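Local coordinates for protein HTH-type transcriptional regulator PrpR (Mycobacterium tuberculosis, PDB 6D2S) that regulates expression of the enzymes that break down short-chain fatty acids through the glyoxylate and methylcitrate cycles, supporting use of cholesterol-derived propionate and growth in macrophages, at residues 220-230 against 241-249. Residues are numbered along the deposited sequence; the frame is centred on the assembly and turned at random.
Sequences AFAQPERIVRQ and FWVAKTTAA. With CA (calcium ion), chain C.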
ATOM      1  N   ALA A 220      11.278  12.311  10.190  1.00 29.55           N
ATOM      2  CA  ALA A 220       9.865  12.583  10.444  1.00 27.05           C
ATOM      3  C   ALA A 220       9.529  12.515  11.928  1.00 28.86           C
ATOM      4  O   ALA A 220       8.653  13.253  12.401  1.00 32.34           O
ATOM      5  CB  ALA A 220       8.986  11.603   9.660  1.00 27.42           C
ATOM      6  N   PHE A 221      10.198  11.639  12.677  1.00 32.47           N
ATOM      7  CA  PHE A 221       9.888  11.495  14.097  1.00 33.00           C
ATOM      8  C   PHE A 221      10.180  12.761  14.897  1.00 38.92           C
ATOM      9  O   PHE A 221       9.729  12.873  16.043  1.00 39.26           O
ATOM     10  CB  PHE A 221      10.669  10.325  14.698  1.00 37.27           C
ATOM     11  CG  PHE A 221      10.202   8.975  14.233  1.00 37.28           C
ATOM     12  CD1 PHE A 221       8.952   8.496  14.599  1.00 38.80           C
ATOM     13  CD2 PHE A 221      11.020   8.178  13.449  1.00 32.78           C
ATOM     14  CE1 PHE A 221       8.516   7.251  14.172  1.00 36.85           C
ATOM     15  CE2 PHE A 221      10.597   6.930  13.024  1.00 37.69           C
ATOM     16  CZ  PHE A 221       9.341   6.466  13.387  1.00 36.94           C
ATOM     17  N   ALA A 222      10.927  13.713  14.333  1.00 39.56           N
ATOM     18  CA  ALA A 222      11.220  14.947  15.059  1.00 43.08           C
ATOM     19  C   ALA A 222      10.125  15.989  14.899  1.00 42.58           C
ATOM     20  O   ALA A 222      10.074  16.942  15.683  1.00 42.16           O
ATOM     21  CB  ALA A 222      12.552  15.536  14.593  1.00 45.52           C
ATOM     22  N   GLN A 223       9.260  15.833  13.903  1.00 37.87           N
ATOM     23  CA  GLN A 223       8.130  16.726  13.658  1.00 38.93           C
ATOM     24  C   GLN A 223       6.905  15.860  13.397  1.00 34.29           C
ATOM     25  O   GLN A 223       6.404  15.801  12.269  1.00 31.51           O
ATOM     26  CB  GLN A 223       8.404  17.655  12.474  1.00 43.29           C
ATOM     27  CG  GLN A 223       9.561  18.620  12.679  1.00 53.36           C
ATOM     28  CD  GLN A 223       9.848  19.461  11.444  1.00 55.01           C
ATOM     29  OE1 GLN A 223      10.420  18.973  10.468  1.00 54.36           O
ATOM     30  NE2 GLN A 223       9.455  20.731  11.483  1.00 56.40           N
ATOM     31  N   PRO A 224       6.406  15.165  14.421  1.00 35.65           N
ATOM     32  CA  PRO A 224       5.350  14.170  14.198  1.00 38.10           C
ATOM     33  C   PRO A 224       4.157  14.748  13.448  1.00 36.04           C
ATOM     34  O   PRO A 224       3.757  15.895  13.662  1.00 39.16           O
ATOM     35  CB  PRO A 224       4.968  13.739  15.618  1.00 42.81           C
ATOM     36  CG  PRO A 224       6.182  14.027  16.437  1.00 46.51           C
ATOM     37  CD  PRO A 224       6.797  15.254  15.839  1.00 43.39           C
ATOM     38  N   GLU A 225       3.604  13.937  12.546  1.00 31.83           N
ATOM     39  CA  GLU A 225       2.431  14.266  11.739  1.00 35.43           C
ATOM     40  C   GLU A 225       2.635  15.503  10.862  1.00 36.36           C
ATOM     41  O   GLU A 225       1.664  16.075  10.352  1.00 30.38           O
ATOM     42  CB  GLU A 225       1.191  14.421  12.624  1.00 48.08           C
ATOM     43  CG  GLU A 225       0.876  13.144  13.388  1.00 58.20           C
ATOM     44  CD  GLU A 225      -0.553  13.080  13.883  1.00 67.87           C
ATOM     45  OE1 GLU A 225      -1.235  14.127  13.887  1.00 72.41           O
ATOM     46  OE2 GLU A 225      -0.995  11.977  14.265  1.00 71.57           O
ATOM     47  N   ARG A 226       3.883  15.919  10.654  1.00 29.52           N
ATOM     48  CA  ARG A 226       4.213  16.985   9.722  1.00 28.96           C
ATOM     49  C   ARG A 226       5.084  16.412   8.615  1.00 29.47           C
ATOM     50  O   ARG A 226       5.965  15.587   8.871  1.00 29.89           O
ATOM     51  CB  ARG A 226       4.940  18.139  10.422  1.00 42.96           C
ATOM     52  CG  ARG A 226       5.369  19.267   9.492  1.00 59.34           C
ATOM     53  CD  ARG A 226       4.173  19.903   8.792  1.00 72.97           C
ATOM     54  NE  ARG A 226       4.558  21.053   7.975  1.00 80.00           N
ATOM     55  CZ  ARG A 226       4.937  20.972   6.704  1.00 83.95           C
ATOM     56  NH1 ARG A 226       4.987  19.794   6.100  1.00 85.25           N
ATOM     57  NH2 ARG A 226       5.268  22.069   6.035  1.00 86.77           N
ATOM     58  N   ILE A 227       4.823  16.838   7.384  1.00 23.49           N
ATOM     59  CA  ILE A 227       5.623  16.371   6.262  1.00 25.61           C
ATOM     60  C   ILE A 227       7.016  16.979   6.339  1.00 27.18           C
ATOM     61  O   ILE A 227       7.181  18.182   6.588  1.00 25.40           O
ATOM     62  CB  ILE A 227       4.928  16.697   4.936  1.00 32.21           C
ATOM     63  CG1 ILE A 227       3.905  15.598   4.625  1.00 34.07           C
ATOM     64  CG2 ILE A 227       5.951  16.862   3.810  1.00 31.23           C
ATOM     65  CD1 ILE A 227       3.226  15.755   3.300  1.00 37.50           C
ATOM     66  N   VAL A 228       8.026  16.136   6.165  1.00 24.88           N
ATOM     67  CA  VAL A 228       9.423  16.552   6.155  1.00 22.98           C
ATOM     68  C   VAL A 228       9.962  16.260   4.764  1.00 22.36           C
ATOM     69  O   VAL A 228       9.765  15.157   4.242  1.00 23.11           O
ATOM     70  CB  VAL A 228      10.242  15.828   7.240  1.00 25.07           C
ATOM     71  CG1 VAL A 228      11.721  16.194   7.133  1.00 33.26           C
ATOM     72  CG2 VAL A 228       9.713  16.192   8.617  1.00 30.60           C
ATOM     73  N   ARG A 229      10.596  17.256   4.150  1.00 21.52           N
ATOM     74  CA  ARG A 229      11.081  17.146   2.779  1.00 20.81           C
ATOM     75  C   ARG A 229      12.572  17.436   2.740  1.00 21.63           C
ATOM     76  O   ARG A 229      13.046  18.363   3.402  1.00 25.71           O
ATOM     77  CB  ARG A 229      10.373  18.133   1.844  1.00 26.84           C
ATOM     78  CG  ARG A 229       8.876  17.969   1.735  1.00 28.81           C
ATOM     79  CD  ARG A 229       8.275  19.173   1.036  1.00 22.33           C
ATOM     80  NE  ARG A 229       8.060  20.289   1.957  1.00 30.47           N
ATOM     81  CZ  ARG A 229       7.853  21.547   1.580  1.00 33.60           C
ATOM     82  NH1 ARG A 229       7.862  21.868   0.293  1.00 36.12           N
ATOM     83  NH2 ARG A 229       7.659  22.488   2.494  1.00 36.72           N
ATOM     84  N   GLN A 230      13.310  16.664   1.952  1.00 21.49           N
ATOM     85  CA  GLN A 230      14.721  16.981   1.809  1.00 22.42           C
ATOM     86  C   GLN A 230      15.270  16.350   0.545  1.00 26.11           C
ATOM     87  O   GLN A 230      14.644  15.485  -0.074  1.00 26.56           O
ATOM     88  CB  GLN A 230      15.529  16.529   3.023  1.00 30.27           C
ATOM     89  CG  GLN A 230      15.342  15.087   3.403  1.00 34.22           C
ATOM     90  CD  GLN A 230      15.881  14.820   4.793  1.00 39.50           C
ATOM     91  OE1 GLN A 230      15.128  14.516   5.729  1.00 37.43           O
ATOM     92  NE2 GLN A 230      17.190  14.947   4.941  1.00 32.92           N
ATOM     93  N   PHE A 241      14.697  13.409  -4.181  1.00 20.84           N
ATOM     94  CA  PHE A 241      13.810  14.248  -3.397  1.00 20.78           C
ATOM     95  C   PHE A 241      12.948  13.342  -2.525  1.00 23.36           C
ATOM     96  O   PHE A 241      12.301  12.418  -3.032  1.00 22.61           O
ATOM     97  CB  PHE A 241      12.946  15.124  -4.306  1.00 22.04           C
ATOM     98  CG  PHE A 241      12.217  16.210  -3.573  1.00 26.13           C
ATOM     99  CD1 PHE A 241      12.645  17.522  -3.651  1.00 23.88           C
ATOM    100  CD2 PHE A 241      11.126  15.916  -2.775  1.00 27.09           C
ATOM    101  CE1 PHE A 241      11.990  18.525  -2.966  1.00 24.31           C
ATOM    102  CE2 PHE A 241      10.471  16.919  -2.083  1.00 23.41           C
ATOM    103  CZ  PHE A 241      10.893  18.218  -2.184  1.00 21.79           C
ATOM    104  N   TRP A 242      12.954  13.600  -1.221  1.00 21.40           N
ATOM    105  CA  TRP A 242      12.332  12.725  -0.240  1.00 22.45           C
ATOM    106  C   TRP A 242      11.207  13.454   0.477  1.00 19.96           C
ATOM    107  O   TRP A 242      11.351  14.620   0.855  1.00 21.59           O
ATOM    108  CB  TRP A 242      13.363  12.229   0.781  1.00 25.72           C
ATOM    109  CG  TRP A 242      14.311  11.202   0.221  1.00 29.15           C
ATOM    110  CD1 TRP A 242      15.546  11.422  -0.319  1.00 29.01           C
ATOM    111  CD2 TRP A 242      14.086   9.789   0.147  1.00 30.70           C
ATOM    112  NE1 TRP A 242      16.101  10.229  -0.728  1.00 29.73           N
ATOM    113  CE2 TRP A 242      15.226   9.214  -0.445  1.00 34.58           C
ATOM    114  CE3 TRP A 242      13.030   8.957   0.532  1.00 40.29           C
ATOM    115  CZ2 TRP A 242      15.342   7.844  -0.663  1.00 38.81           C
ATOM    116  CZ3 TRP A 242      13.145   7.601   0.309  1.00 41.98           C
ATOM    117  CH2 TRP A 242      14.293   7.059  -0.281  1.00 39.67           C
ATOM    118  N   VAL A 243      10.083  12.761   0.658  1.00 19.28           N
ATOM    119  CA  VAL A 243       8.962  13.268   1.445  1.00 19.90           C
ATOM    120  C   VAL A 243       8.579  12.181   2.436  1.00 19.07           C
ATOM    121  O   VAL A 243       8.457  11.012   2.056  1.00 19.88           O
ATOM    122  CB  VAL A 243       7.762  13.647   0.555  1.00 25.11           C
ATOM    123  CG1 VAL A 243       6.647  14.241   1.392  1.00 25.12           C
ATOM    124  CG2 VAL A 243       8.204  14.619  -0.533  1.00 31.78           C
ATOM    125  N   ALA A 244       8.428  12.552   3.710  1.00 19.86           N
ATOM    126  CA  ALA A 244       8.201  11.573   4.765  1.00 20.63           C
ATOM    127  C   ALA A 244       7.246  12.134   5.810  1.00 24.66           C
ATOM    128  O   ALA A 244       7.140  13.347   6.005  1.00 23.45           O
ATOM    129  CB  ALA A 244       9.514  11.159   5.455  1.00 23.73           C
ATOM    130  N   LYS A 245       6.547  11.227   6.488  1.00 21.67           N
ATOM    131  CA  LYS A 245       5.716  11.627   7.610  1.00 22.58           C
ATOM    132  C   LYS A 245       5.546  10.433   8.535  1.00 24.83           C
ATOM    133  O   LYS A 245       5.588   9.281   8.086  1.00 25.20           O
ATOM    134  CB  LYS A 245       4.348  12.129   7.134  1.00 26.63           C
ATOM    135  CG  LYS A 245       3.547  12.853   8.193  1.00 29.59           C
ATOM    136  CD  LYS A 245       2.317  13.519   7.599  1.00 29.52           C
ATOM    137  CE  LYS A 245       1.147  12.561   7.574  1.00 38.81           C
ATOM    138  NZ  LYS A 245      -0.128  13.264   7.235  1.00 43.32           N
ATOM    139  N   THR A 246       5.349  10.714   9.823  1.00 25.11           N
ATOM    140  CA  THR A 246       4.929   9.659  10.731  1.00 26.36           C
ATOM    141  C   THR A 246       3.486   9.280  10.426  1.00 29.32           C
ATOM    142  O   THR A 246       2.712  10.072   9.880  1.00 26.80           O
ATOM    143  CB  THR A 246       5.045  10.086  12.201  1.00 29.69           C
ATOM    144  OG1 THR A 246       4.248  11.251  12.436  1.00 28.40           O
ATOM    145  CG2 THR A 246       6.489  10.368  12.575  1.00 31.74           C
ATOM    146  N   THR A 247       3.136   8.049  10.769  1.00 31.37           N
ATOM    147  CA  THR A 247       1.776   7.556  10.638  1.00 36.28           C
ATOM    148  C   THR A 247       1.122   7.593  12.012  1.00 40.05           C
ATOM    149  O   THR A 247       1.716   7.145  12.997  1.00 48.41           O
ATOM    150  CB  THR A 247       1.763   6.133  10.085  1.00 40.43           C
ATOM    151  OG1 THR A 247       2.244   5.231  11.091  1.00 47.61           O
ATOM    152  CG2 THR A 247       2.664   6.042   8.870  1.00 41.33           C
ATOM    153  N   ALA A 248      -0.084   8.142  12.077  1.00 39.23           N
ATOM    154  CA  ALA A 248      -0.820   8.142  13.332  1.00 43.26           C
ATOM    155  C   ALA A 248      -1.258   6.721  13.671  1.00 48.64           C
ATOM    156  O   ALA A 248      -1.733   5.982  12.801  1.00 35.54           O
ATOM    157  CB  ALA A 248      -2.029   9.070  13.241  1.00 47.08           C
ATOM    158  N   ALA A 249      -1.077   6.335  14.933  1.00 53.81           N
ATOM    159  CA  ALA A 249      -1.508   5.028  15.429  1.00 59.13           C
ATOM    160  C   ALA A 249      -3.000   5.115  15.720  1.00 54.23           C
ATOM    161  O   ALA A 249      -3.425   5.509  16.805  1.00 53.58           O
ATOM    162  CB  ALA A 249      -0.715   4.627  16.668  1.00 64.61           C
TER
HETATM  163 CA    CA C 502      -2.726   5.308  10.828  1.00 24.17          CA
HETATM  164  O   HOH W   1       6.186  13.654  10.480  1.00 24.13           O
HETATM  165  O   HOH W   2      -2.056   6.143   8.640  1.00 27.81           O
HETATM  166  O   HOH W   3      -0.886   3.998  10.329  1.00 27.54           O
HETATM  167  O   HOH W   4      -3.603   3.476  12.454  1.00 39.69           O
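Thr246 turns its hydroxyl to the type II turn Gln223-Arg226, where OG1 accepts a hydrogen bond from Glu225 N at 2.8 Å. With chi1 at 58°, OG1 sits between its own backbone N and carbonyl carbon and faces the turn, while CG2 branches off toward the 3-10 segment, packing 3.7 Å from CD1 of the Phe221 ring and against the Ala220 carbonyl. A water that accepts from Thr246 N at 3.1 Å and donates to Gln223 O at 2.8 Å links the turn to the backbone of Thr246. Beyond it the chains pair as an antiparallel hairpin: Val228 N meets Ala244 O at 2.9 Å in the carbonyl plane, and the backbones of Gln230 and Trp242 exchange two hydrogen bonds. On the face carrying Arg229 and Val243, Ile227 crosses Val243 obliquely, CG2 lying 3.6 Å from CG1, and Arg229 runs alongside the same valine before its guanidinium bonds the Tyr277 carbonyl. Lys245 lays its CG and CD along the Glu225-Arg226 backbone; its ammonium forms a salt bridge with Asp153. Next to the turn, Ala248 O binds calcium at 2.3 Å, a site shared with Asp250 and Leu252. Within the C-terminal, short-chain fatty acyl-CoA regulator part of PrpR, strand 228-233 edges a five-stranded antiparallel sheet; strand 239-247 separates it from strand 261-268, and Trp242 packs on helix 215-218 and strand 183-189.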